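Local coordinates for extracellular solute-binding protein family 1 (Pseudothermotoga lettingae, PDB 5CI5), which binds the sugar alpha-D-tagatose and probably delivers it, as an extracellular solute-binding protein, to the membrane components of an ABC transporter, at residues Phe60-Thr64 and Lys188-Thr192; Tyr65-Val70 and Trp89-Phe93; Thr323-Met329 and Pro340-Val345. All blocks are in the same frame, centred on the assembly; numbering follows the deposited sequence. Where two conformers were deposited one is given.

Interactions 1 and 2 both use helix 62-75, and their centres lie about 12 Å apart. Interaction 1 takes its first turn and interaction 2 the turns that follow. The two touch where Phe60 CB meets Tyr65 CD1 at 3.4 Å. Interaction 1 lies at the tagatose pocket, contributing Phe62 and Glu190 to it, whereas interaction 2 lies close by, the side chain of Trp89 about 6 Å from the sugar. Interaction 3 stands apart, its centre about 26 Å from that of interaction 1 and about 25 Å from that of interaction 2. It is structural packing later in the chain, with the side chain of Trp328 about 10 Å from the sugar.

Interaction 1 (Phe60-Thr64 and Lys188-Thr192). With T6T (alpha-D-tagatopyranose), chain C.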
loop_
_atom_site.group_PDB
_atom_site.type_symbol
_atom_site.label_atom_id
_atom_site.label_comp_id
_atom_site.label_asym_id
_atom_site.label_seq_id
_atom_site.Cartn_x
_atom_site.Cartn_y
_atom_site.Cartn_z
ATOM N N PHE A 60 -1.448 11.348 -10.364
ATOM C CA PHE A 60 -0.168 10.685 -10.581
ATOM C C PHE A 60 -0.272 9.183 -10.365
ATOM O O PHE A 60 -0.740 8.744 -9.315
ATOM C CB PHE A 60 0.904 11.193 -9.616
ATOM C CG PHE A 60 1.226 12.648 -9.738
ATOM C CD1 PHE A 60 0.414 13.588 -9.158
ATOM C CD2 PHE A 60 2.378 13.072 -10.395
ATOM C CE1 PHE A 60 0.726 14.921 -9.214
ATOM C CE2 PHE A 60 2.694 14.415 -10.461
ATOM C CZ PHE A 60 1.855 15.345 -9.886
ATOM N N GLY A 61 0.252 8.402 -11.304
ATOM C CA GLY A 61 0.407 6.973 -11.079
ATOM C C GLY A 61 1.394 6.659 -9.960
ATOM O O GLY A 61 2.309 7.425 -9.663
ATOM N N PHE A 62 1.227 5.508 -9.336
ATOM C CA PHE A 62 2.049 5.178 -8.193
ATOM C C PHE A 62 3.523 5.073 -8.484
ATOM O O PHE A 62 4.328 5.557 -7.715
ATOM C CB PHE A 62 1.615 3.845 -7.560
ATOM C CG PHE A 62 2.448 3.448 -6.363
ATOM C CD1 PHE A 62 2.373 4.171 -5.183
ATOM C CD2 PHE A 62 3.315 2.387 -6.429
ATOM C CE1 PHE A 62 3.137 3.832 -4.085
ATOM C CE2 PHE A 62 4.094 2.035 -5.324
ATOM C CZ PHE A 62 4.008 2.759 -4.156
ATOM N N ASP A 63 3.888 4.448 -9.590
ATOM C CA ASP A 63 5.247 3.937 -9.720
ATOM C C ASP A 63 6.292 5.058 -9.822
ATOM O O ASP A 63 7.461 4.833 -9.501
ATOM C CB ASP A 63 5.358 3.015 -10.930
ATOM C CG ASP A 63 4.605 1.700 -10.754
ATOM O OD1 ASP A 63 3.939 1.496 -9.726
ATOM O OD2 ASP A 63 4.686 0.847 -11.669
ATOM N N THR A 64 5.878 6.245 -10.247
ATOM C CA THR A 64 6.818 7.371 -10.352
ATOM C C THR A 64 6.455 8.539 -9.451
ATOM O O THR A 64 7.089 9.603 -9.527
ATOM C CB THR A 64 6.931 7.901 -11.805
ATOM O OG1 THR A 64 5.665 8.369 -12.271
ATOM C CG2 THR A 64 7.425 6.809 -12.721
ATOM N N LYS A 188 11.329 -2.738 -9.554
ATOM C CA LYS A 188 11.964 -1.732 -8.699
ATOM C C LYS A 188 10.929 -0.709 -8.216
ATOM O O LYS A 188 10.989 0.494 -8.514
ATOM C CB LYS A 188 13.108 -1.047 -9.434
ATOM C CG LYS A 188 14.312 -1.959 -9.704
ATOM C CD LYS A 188 14.945 -2.501 -8.399
ATOM C CE LYS A 188 15.434 -1.412 -7.451
ATOM N NZ LYS A 188 16.604 -0.664 -7.989
ATOM N N THR A 189 9.968 -1.229 -7.463
ATOM C CA THR A 189 8.872 -0.453 -6.908
ATOM C C THR A 189 8.597 -0.956 -5.482
ATOM O O THR A 189 9.040 -2.048 -5.082
ATOM C CB THR A 189 7.580 -0.575 -7.736
ATOM O OG1 THR A 189 7.133 -1.936 -7.662
ATOM C CG2 THR A 189 7.756 -0.144 -9.203
ATOM N N GLU A 190 7.861 -0.147 -4.718
ATOM C CA GLU A 190 7.558 -0.449 -3.334
ATOM C C GLU A 190 6.838 -1.784 -3.188
ATOM O O GLU A 190 6.958 -2.402 -2.149
ATOM C CB GLU A 190 6.705 0.678 -2.746
ATOM C CG GLU A 190 6.375 0.551 -1.284
ATOM C CD GLU A 190 7.547 0.729 -0.352
ATOM O OE1 GLU A 190 8.650 1.088 -0.809
ATOM O OE2 GLU A 190 7.359 0.493 0.847
ATOM N N HIS A 191 6.081 -2.205 -4.207
ATOM C CA HIS A 191 5.347 -3.474 -4.127
ATOM C C HIS A 191 6.300 -4.627 -3.782
ATOM O O HIS A 191 5.945 -5.577 -3.079
ATOM C CB HIS A 191 4.634 -3.851 -5.439
ATOM C CG HIS A 191 3.881 -2.746 -6.111
ATOM N ND1 HIS A 191 4.494 -1.824 -6.932
ATOM C CD2 HIS A 191 2.554 -2.471 -6.164
ATOM C CE1 HIS A 191 3.581 -1.011 -7.435
ATOM N NE2 HIS A 191 2.394 -1.378 -6.978
ATOM N N THR A 192 7.502 -4.585 -4.334
ATOM C CA THR A 192 8.468 -5.652 -4.128
ATOM C C THR A 192 8.977 -5.701 -2.675
ATOM O O THR A 192 9.081 -6.768 -2.063
ATOM C CB THR A 192 9.611 -5.481 -5.126
ATOM O OG1 THR A 192 9.049 -5.591 -6.439
ATOM C CG2 THR A 192 10.728 -6.542 -4.914
HETATM O O3 T6T C . -0.835 0.493 0.608
HETATM C C3 T6T C . -0.709 1.677 -0.173
HETATM C C4 T6T C . 0.691 2.255 0.036
HETATM O O4 T6T C . 0.939 2.441 1.436
HETATM C C5 T6T C . 1.690 1.293 -0.569
HETATM O O5 T6T C . 3.019 1.794 -0.408
HETATM C C6 T6T C . 1.369 1.053 -2.040
HETATM O O6 T6T C . 0.055 0.508 -2.146
HETATM C C2 T6T C . -0.964 1.358 -1.611
HETATM O O2 T6T C . -1.012 2.573 -2.369
HETATM C C1 T6T C . -2.307 0.618 -1.793
HETATM O O1 T6T C . -3.388 1.290 -1.258
HETATM O O HOH W 1 8.793 3.095 -7.913
#
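The backbones come closest at Asp63 and Thr189, whose CA atoms are 6.3 Å apart where helices 62-75 and 190-202 begin. Phe62 makes the largest contribution. With CG anti to the backbone N (chi1 180°), its ring reaches across and points an edge at the face of the His191 imidazole in an offset edge-to-face pair, the planes 79° apart and the centroids 5.2 Å from each other. CB of Glu190 sits at the rim of the phenyl ring, 3.7 Å from Phe62 CZ, and the same CZ comes 3.8 Å from C6 of the tagatose. Replacing Phe62 by an alanine is likely to strip an apolar neighbour from C6 and open a gap between the sugar and the imidazole of His191.

Asp63 approaches His191 differently: its OD1 lies near the imidazole plane, 3.4 Å from His191 CE1, while Asp63 OD2 bonds to His246. The imidazole is held at both nitrogens, ND1 by Thr189 OG1 at 2.7 Å and NE2 by Asp248, which should fix its rotation. Glu190 bends at chi2, and its carboxylate turns away to Ser380, Tyr376 and Arg370. A water bridges the backbones, donating to Asp63 O at 2.7 Å and weakly to Lys188 O.

As in related binding proteins, the sugar probably lies between two lobes, and this contact would join them beside it. On one side Phe60 ends strand 55-60, bonded to strand 25-30; on the other, Lys188, Glu190 and Thr192 lean on helix 376-391.

Interaction 2 (Tyr65-Val70 and Trp89-Phe93); sequences YYDKLV and WVPTF
Tyr66 presents the edge of its ring to the face of Trp89, and this pair forms the middle of an aromatic cluster completed by Tyr65 and Phe93. Tyr66 CD1 stands over the centre of the indole, 3.4 Å from Trp89 CE2, with the planes 63° apart. The tyrosine gets there by setting CG anti to its backbone N (chi1 -179°), whereas Trp89 sets CG anti to its carbonyl carbon, and the two side chains run past one another in opposite senses.

The far end of the indole is met at its edge: Tyr65 CD2 lies 3.6 Å from Trp89 CH2, and Leu69 CD2 reaches Trp89 CZ3 at 3.9 Å. That one leucine methyl serves two rings, since Leu69 CD2 is also 3.6 Å from Phe93 CE2. Phe93 runs nearly parallel to Tyr66 but displaced, with little overlap, Tyr66 CE1 to Phe93 CE1 being 3.7 Å. Val70 CG2 covers part of one face of the Tyr66 ring and also meets Phe93.

The short helical segments run roughly parallel, 25° apart, with axes 12.7 Å from each other, a spacing filled by these rings. Strands 25-30 and 81-85 are touched by Tyr65 and Leu69, Tyr65 OH bonds to Phe83 O, and Pro377 of helix 376-391 packs on Tyr66 and Thr92. Trp301, hydrogen-bonded to the tagatose through NE1, meets Trp89 edge-to-face, and the cluster thus backs a pocket residue.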
loop_
_atom_site.group_PDB
_atom_site.type_symbol
_atom_site.label_atom_id
_atom_site.label_comp_id
_atom_site.label_asym_id
_atom_site.label_seq_id
_atom_site.Cartn_x
_atom_site.Cartn_y
_atom_site.Cartn_z
ATOM N N TYR A 65 5.476 8.354 -8.562
ATOM C CA TYR A 65 4.970 9.504 -7.824
ATOM C C TYR A 65 5.970 10.009 -6.767
ATOM O O TYR A 65 6.115 11.221 -6.602
ATOM C CB TYR A 65 3.614 9.182 -7.186
ATOM C CG TYR A 65 3.014 10.331 -6.385
ATOM C CD1 TYR A 65 2.977 11.621 -6.905
ATOM C CD2 TYR A 65 2.480 10.124 -5.110
ATOM C CE1 TYR A 65 2.414 12.672 -6.189
ATOM C CE2 TYR A 65 1.911 11.184 -4.375
ATOM C CZ TYR A 65 1.909 12.453 -4.915
ATOM O OH TYR A 65 1.371 13.509 -4.226
ATOM N N TYR A 66 6.676 9.121 -6.076
ATOM C CA TYR A 66 7.624 9.565 -5.048
ATOM C C TYR A 66 8.658 10.512 -5.646
ATOM O O TYR A 66 8.919 11.585 -5.126
ATOM C CB TYR A 66 8.332 8.377 -4.404
ATOM C CG TYR A 66 9.305 8.769 -3.312
ATOM C CD1 TYR A 66 8.844 9.221 -2.077
ATOM C CD2 TYR A 66 10.681 8.699 -3.503
ATOM C CE1 TYR A 66 9.739 9.568 -1.062
ATOM C CE2 TYR A 66 11.577 9.058 -2.493
ATOM C CZ TYR A 66 11.102 9.499 -1.281
ATOM O OH TYR A 66 12.014 9.851 -0.292
ATOM N N ASP A 67 9.243 10.093 -6.756
ATOM C CA ASP A 67 10.292 10.886 -7.380
ATOM C C ASP A 67 9.768 12.244 -7.839
ATOM O O ASP A 67 10.455 13.250 -7.676
ATOM C CB ASP A 67 10.905 10.123 -8.547
ATOM C CG ASP A 67 11.751 8.941 -8.087
ATOM O OD1 ASP A 67 12.214 8.934 -6.919
ATOM O OD2 ASP A 67 11.943 8.011 -8.892
ATOM N N LYS A 68 8.562 12.284 -8.391
ATOM C CA LYS A 68 7.972 13.565 -8.784
ATOM C C LYS A 68 7.684 14.465 -7.585
ATOM O O LYS A 68 7.902 15.692 -7.633
ATOM C CB LYS A 68 6.692 13.323 -9.575
ATOM C CG LYS A 68 6.957 12.692 -10.939
ATOM C CD LYS A 68 5.653 12.413 -11.689
ATOM C CE LYS A 68 5.898 12.197 -13.187
ATOM N NZ LYS A 68 6.774 11.041 -13.426
ATOM N N LEU A 69 7.167 13.872 -6.513
ATOM C CA LEU A 69 6.832 14.666 -5.338
ATOM C C LEU A 69 8.114 15.210 -4.671
ATOM O O LEU A 69 8.183 16.385 -4.324
ATOM C CB LEU A 69 5.982 13.842 -4.354
ATOM C CG LEU A 69 5.521 14.586 -3.092
ATOM C CD1 LEU A 69 4.804 15.913 -3.447
ATOM C CD2 LEU A 69 4.623 13.680 -2.226
ATOM N N VAL A 70 9.130 14.368 -4.540
ATOM C CA VAL A 70 10.399 14.807 -3.982
ATOM C C VAL A 70 10.977 15.957 -4.824
ATOM O O VAL A 70 11.440 16.974 -4.299
ATOM C CB VAL A 70 11.412 13.651 -3.901
ATOM C CG1 VAL A 70 12.808 14.178 -3.578
ATOM C CG2 VAL A 70 10.977 12.653 -2.840
ATOM N N TRP A 89 6.885 8.162 3.997
ATOM C CA TRP A 89 7.167 9.426 3.314
ATOM C C TRP A 89 7.043 10.629 4.247
ATOM O O TRP A 89 7.806 11.587 4.108
ATOM C CB TRP A 89 6.247 9.669 2.125
ATOM C CG TRP A 89 6.292 8.666 1.004
ATOM C CD1 TRP A 89 6.848 7.394 1.009
ATOM C CD2 TRP A 89 5.757 8.856 -0.307
ATOM N NE1 TRP A 89 6.648 6.797 -0.208
ATOM C CE2 TRP A 89 5.993 7.669 -1.037
ATOM C CE3 TRP A 89 5.111 9.917 -0.935
ATOM C CZ2 TRP A 89 5.581 7.517 -2.353
ATOM C CZ3 TRP A 89 4.693 9.763 -2.242
ATOM C CH2 TRP A 89 4.940 8.575 -2.939
ATOM N N VAL A 90 6.070 10.626 5.156
ATOM C CA VAL A 90 5.845 11.827 5.949
ATOM C C VAL A 90 7.042 12.099 6.881
ATOM O O VAL A 90 7.576 13.210 6.918
ATOM C CB VAL A 90 4.493 11.736 6.690
ATOM C CG1 VAL A 90 4.337 12.876 7.642
ATOM C CG2 VAL A 90 3.392 11.787 5.654
ATOM N N PRO A 91 7.540 11.082 7.586
ATOM C CA PRO A 91 8.781 11.328 8.352
ATOM C C PRO A 91 9.969 11.766 7.512
ATOM O O PRO A 91 10.730 12.651 7.935
ATOM C CB PRO A 91 9.047 9.964 9.010
ATOM C CG PRO A 91 7.693 9.383 9.156
ATOM C CD PRO A 91 6.955 9.770 7.903
ATOM N N THR A 92 10.126 11.186 6.321
ATOM C CA THR A 92 11.212 11.571 5.429
ATOM C C THR A 92 11.110 13.072 5.077
ATOM O O THR A 92 12.097 13.829 5.186
ATOM C CB THR A 92 11.184 10.740 4.149
ATOM O OG1 THR A 92 11.334 9.361 4.493
ATOM C CG2 THR A 92 12.279 11.129 3.191
ATOM N N PHE A 93 9.926 13.507 4.655
ATOM C CA PHE A 93 9.777 14.907 4.232
ATOM C C PHE A 93 9.821 15.867 5.414
ATOM O O PHE A 93 10.380 16.963 5.307
ATOM C CB PHE A 93 8.460 15.131 3.473
ATOM C CG PHE A 93 8.275 14.261 2.244
ATOM C CD1 PHE A 93 9.345 13.722 1.549
ATOM C CD2 PHE A 93 6.996 13.998 1.795
ATOM C CE1 PHE A 93 9.125 12.913 0.433
ATOM C CE2 PHE A 93 6.770 13.215 0.680
ATOM C CZ PHE A 93 7.853 12.683 -0.007
#

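Interaction 3 (Thr323-Met329 and Pro340-Val345); sequences TSFDVWM and PTRMDV
Arg342 NH1 donates to Thr323 O at 3.0 Å in a nearly straight bond (166°), directed onto a carbonyl lone pair and lying in the guanidinium plane; the same nitrogen also forms a salt bridge with Glu110. The rest of the group is taken up by Asp344, which it grips side-on: NE meets Asp344 OD1 at 3.0 Å and NH2 meets Asp344 OD2 at 2.9 Å, each oxygen using its syn lone pair. With a carboxylate along one edge and a carbonyl on another, the guanidinium cannot easily turn, and its face lies against the backbone N of Phe325. The bend at chi3 brings it round to Thr323, between helices 312-322 and 325-335.

Ser324 is the N-cap of that second helix, its OG accepting weakly from Val327 N and also hydrogen-bonded to Tyr321 O. Arg342 holds the corresponding position before helix 343-348, and its bond to Thr323 O joins this N-cap residue to the turn before helix 325-335; the Asp344 salt bridge orients the arginine for it. Between the two caps the chain follows helix 325-335 and returns through the short strand 339-340, which pairs antiparallel with strand 128-138 in the large mixed sheet.

Deeper in, the contact turns apolar. Trp328 has an unusual chi1 of -107°, off the staggered positions, and this lays the indole against Pro340 in a CH-pi contact: Pro340 CA stands over the face of the six-membered ring, 3.7 Å from its centroid and 8° off the normal. Trp134 and Trp331 also meet this indole. Val345 CG2 wedges between Phe325 CD1, at 3.6 Å, and Trp328 CB, at 3.9 Å. Beside it, the carboxylate of Asp344 comes up to the Phe325 ring, its OD1 near the ring plane.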
loop_
_atom_site.group_PDB
_atom_site.type_symbol
_atom_site.label_atom_id
_atom_site.label_comp_id
_atom_site.label_asym_id
_atom_site.label_seq_id
_atom_site.Cartn_x
_atom_site.Cartn_y
_atom_site.Cartn_z
ATOM N N THR A 323 -11.653 14.679 4.259
ATOM C CA THR A 323 -11.621 13.669 5.302
ATOM C C THR A 323 -12.831 13.819 6.226
ATOM O O THR A 323 -12.795 13.354 7.358
ATOM C CB THR A 323 -10.294 13.742 6.098
ATOM O OG1 THR A 323 -9.215 14.064 5.206
ATOM C CG2 THR A 323 -9.993 12.417 6.749
ATOM N N SER A 324 -13.902 14.442 5.724
ATOM C CA SER A 324 -15.150 14.572 6.475
ATOM C C SER A 324 -16.008 13.318 6.369
ATOM O O SER A 324 -15.855 12.492 5.468
ATOM C CB SER A 324 -15.966 15.775 5.996
ATOM O OG SER A 324 -16.433 15.557 4.672
ATOM N N PHE A 325 -16.913 13.183 7.321
ATOM C CA PHE A 325 -17.818 12.053 7.366
ATOM C C PHE A 325 -18.638 11.955 6.075
ATOM O O PHE A 325 -18.713 10.888 5.470
ATOM C CB PHE A 325 -18.720 12.198 8.595
ATOM C CG PHE A 325 -19.692 11.072 8.775
ATOM C CD1 PHE A 325 -19.300 9.864 9.321
ATOM C CD2 PHE A 325 -21.005 11.225 8.393
ATOM C CE1 PHE A 325 -20.209 8.825 9.488
ATOM C CE2 PHE A 325 -21.914 10.191 8.555
ATOM C CZ PHE A 325 -21.504 8.996 9.112
ATOM N N ASP A 326 -19.269 13.053 5.650
ATOM C CA ASP A 326 -20.173 12.975 4.500
ATOM C C ASP A 326 -19.431 12.544 3.239
ATOM O O ASP A 326 -19.938 11.731 2.471
ATOM C CB ASP A 326 -20.888 14.299 4.250
ATOM C CG ASP A 326 -21.935 14.604 5.307
ATOM O OD1 ASP A 326 -22.369 13.667 6.004
ATOM O OD2 ASP A 326 -22.350 15.780 5.411
ATOM N N VAL A 327 -18.228 13.085 3.041
ATOM C CA VAL A 327 -17.450 12.780 1.840
ATOM C C VAL A 327 -17.053 11.317 1.842
ATOM O O VAL A 327 -17.199 10.636 0.824
ATOM C CB VAL A 327 -16.199 13.699 1.718
ATOM C CG1 VAL A 327 -15.227 13.191 0.673
ATOM C CG2 VAL A 327 -16.639 15.120 1.386
ATOM N N TRP A 328 -16.577 10.814 2.980
ATOM C CA TRP A 328 -16.119 9.435 3.006
ATOM C C TRP A 328 -17.296 8.458 2.968
ATOM O O TRP A 328 -17.177 7.404 2.370
ATOM C CB TRP A 328 -15.212 9.163 4.206
ATOM C CG TRP A 328 -13.810 9.019 3.744
ATOM C CD1 TRP A 328 -12.796 9.944 3.879
ATOM C CD2 TRP A 328 -13.253 7.921 3.021
ATOM N NE1 TRP A 328 -11.643 9.460 3.303
ATOM C CE2 TRP A 328 -11.898 8.224 2.771
ATOM C CE3 TRP A 328 -13.758 6.707 2.574
ATOM C CZ2 TRP A 328 -11.048 7.349 2.092
ATOM C CZ3 TRP A 328 -12.911 5.839 1.909
ATOM C CH2 TRP A 328 -11.576 6.178 1.658
HETATM N N MSE A 329 -18.428 8.809 3.585
HETATM C CA MSE A 329 -19.613 7.966 3.465
HETATM C C MSE A 329 -20.014 7.809 1.996
HETATM O O MSE A 329 -20.299 6.705 1.521
HETATM C CB MSE A 329 -20.784 8.535 4.271
HETATM C CG MSE A 329 -20.739 8.156 5.724
HETATM SE SE MSE A 329 -21.045 6.237 6.006
HETATM C CE MSE A 329 -22.978 6.272 6.210
ATOM N N PRO A 340 -11.718 3.665 4.765
ATOM C CA PRO A 340 -11.669 4.995 5.365
ATOM C C PRO A 340 -10.720 5.012 6.553
ATOM O O PRO A 340 -10.678 4.042 7.310
ATOM C CB PRO A 340 -13.118 5.251 5.838
ATOM C CG PRO A 340 -13.990 4.215 5.114
ATOM C CD PRO A 340 -13.081 3.084 4.748
ATOM N N THR A 341 -9.979 6.100 6.717
ATOM C CA THR A 341 -9.229 6.330 7.949
ATOM C C THR A 341 -10.142 6.710 9.122
ATOM O O THR A 341 -9.696 6.659 10.252
ATOM C CB THR A 341 -8.187 7.426 7.772
ATOM O OG1 THR A 341 -8.825 8.647 7.366
ATOM C CG2 THR A 341 -7.173 6.989 6.730
ATOM N N ARG A 342 -11.394 7.084 8.845
ATOM C CA ARG A 342 -12.373 7.397 9.899
ATOM C C ARG A 342 -13.112 6.148 10.399
ATOM O O ARG A 342 -13.739 5.432 9.619
ATOM C CB ARG A 342 -13.424 8.386 9.405
ATOM C CG ARG A 342 -12.929 9.786 9.010
ATOM C CD ARG A 342 -14.112 10.630 8.546
ATOM N NE ARG A 342 -14.969 10.938 9.697
ATOM C CZ ARG A 342 -15.053 12.103 10.322
ATOM N NH1 ARG A 342 -14.367 13.166 9.918
ATOM N NH2 ARG A 342 -15.853 12.205 11.380
HETATM N N MSE A 343 -13.079 5.948 11.711
HETATM C CA MSE A 343 -13.746 4.827 12.368
HETATM C C MSE A 343 -15.258 4.911 12.181
HETATM O O MSE A 343 -15.890 3.909 11.842
HETATM C CB MSE A 343 -13.409 4.795 13.852
HETATM C CG MSE A 343 -11.997 4.388 14.111
HETATM SE SE MSE A 343 -11.653 4.033 15.982
HETATM C CE MSE A 343 -11.655 5.860 16.590
ATOM N N ASP A 344 -15.831 6.102 12.369
ATOM C CA ASP A 344 -17.288 6.220 12.274
ATOM C C ASP A 344 -17.788 5.830 10.873
ATOM O O ASP A 344 -18.790 5.139 10.776
ATOM C CB ASP A 344 -17.790 7.610 12.683
ATOM C CG ASP A 344 -17.081 8.780 11.987
ATOM O OD1 ASP A 344 -16.271 8.587 11.042
ATOM O OD2 ASP A 344 -17.381 9.934 12.403
ATOM N N VAL A 345 -17.084 6.191 9.797
ATOM C CA VAL A 345 -17.499 5.748 8.470
ATOM C C VAL A 345 -17.375 4.234 8.290
ATOM O O VAL A 345 -18.257 3.587 7.687
ATOM C CB VAL A 345 -16.687 6.472 7.379
ATOM C CG1 VAL A 345 -17.044 5.978 6.017
ATOM C CG2 VAL A 345 -16.933 7.961 7.459
#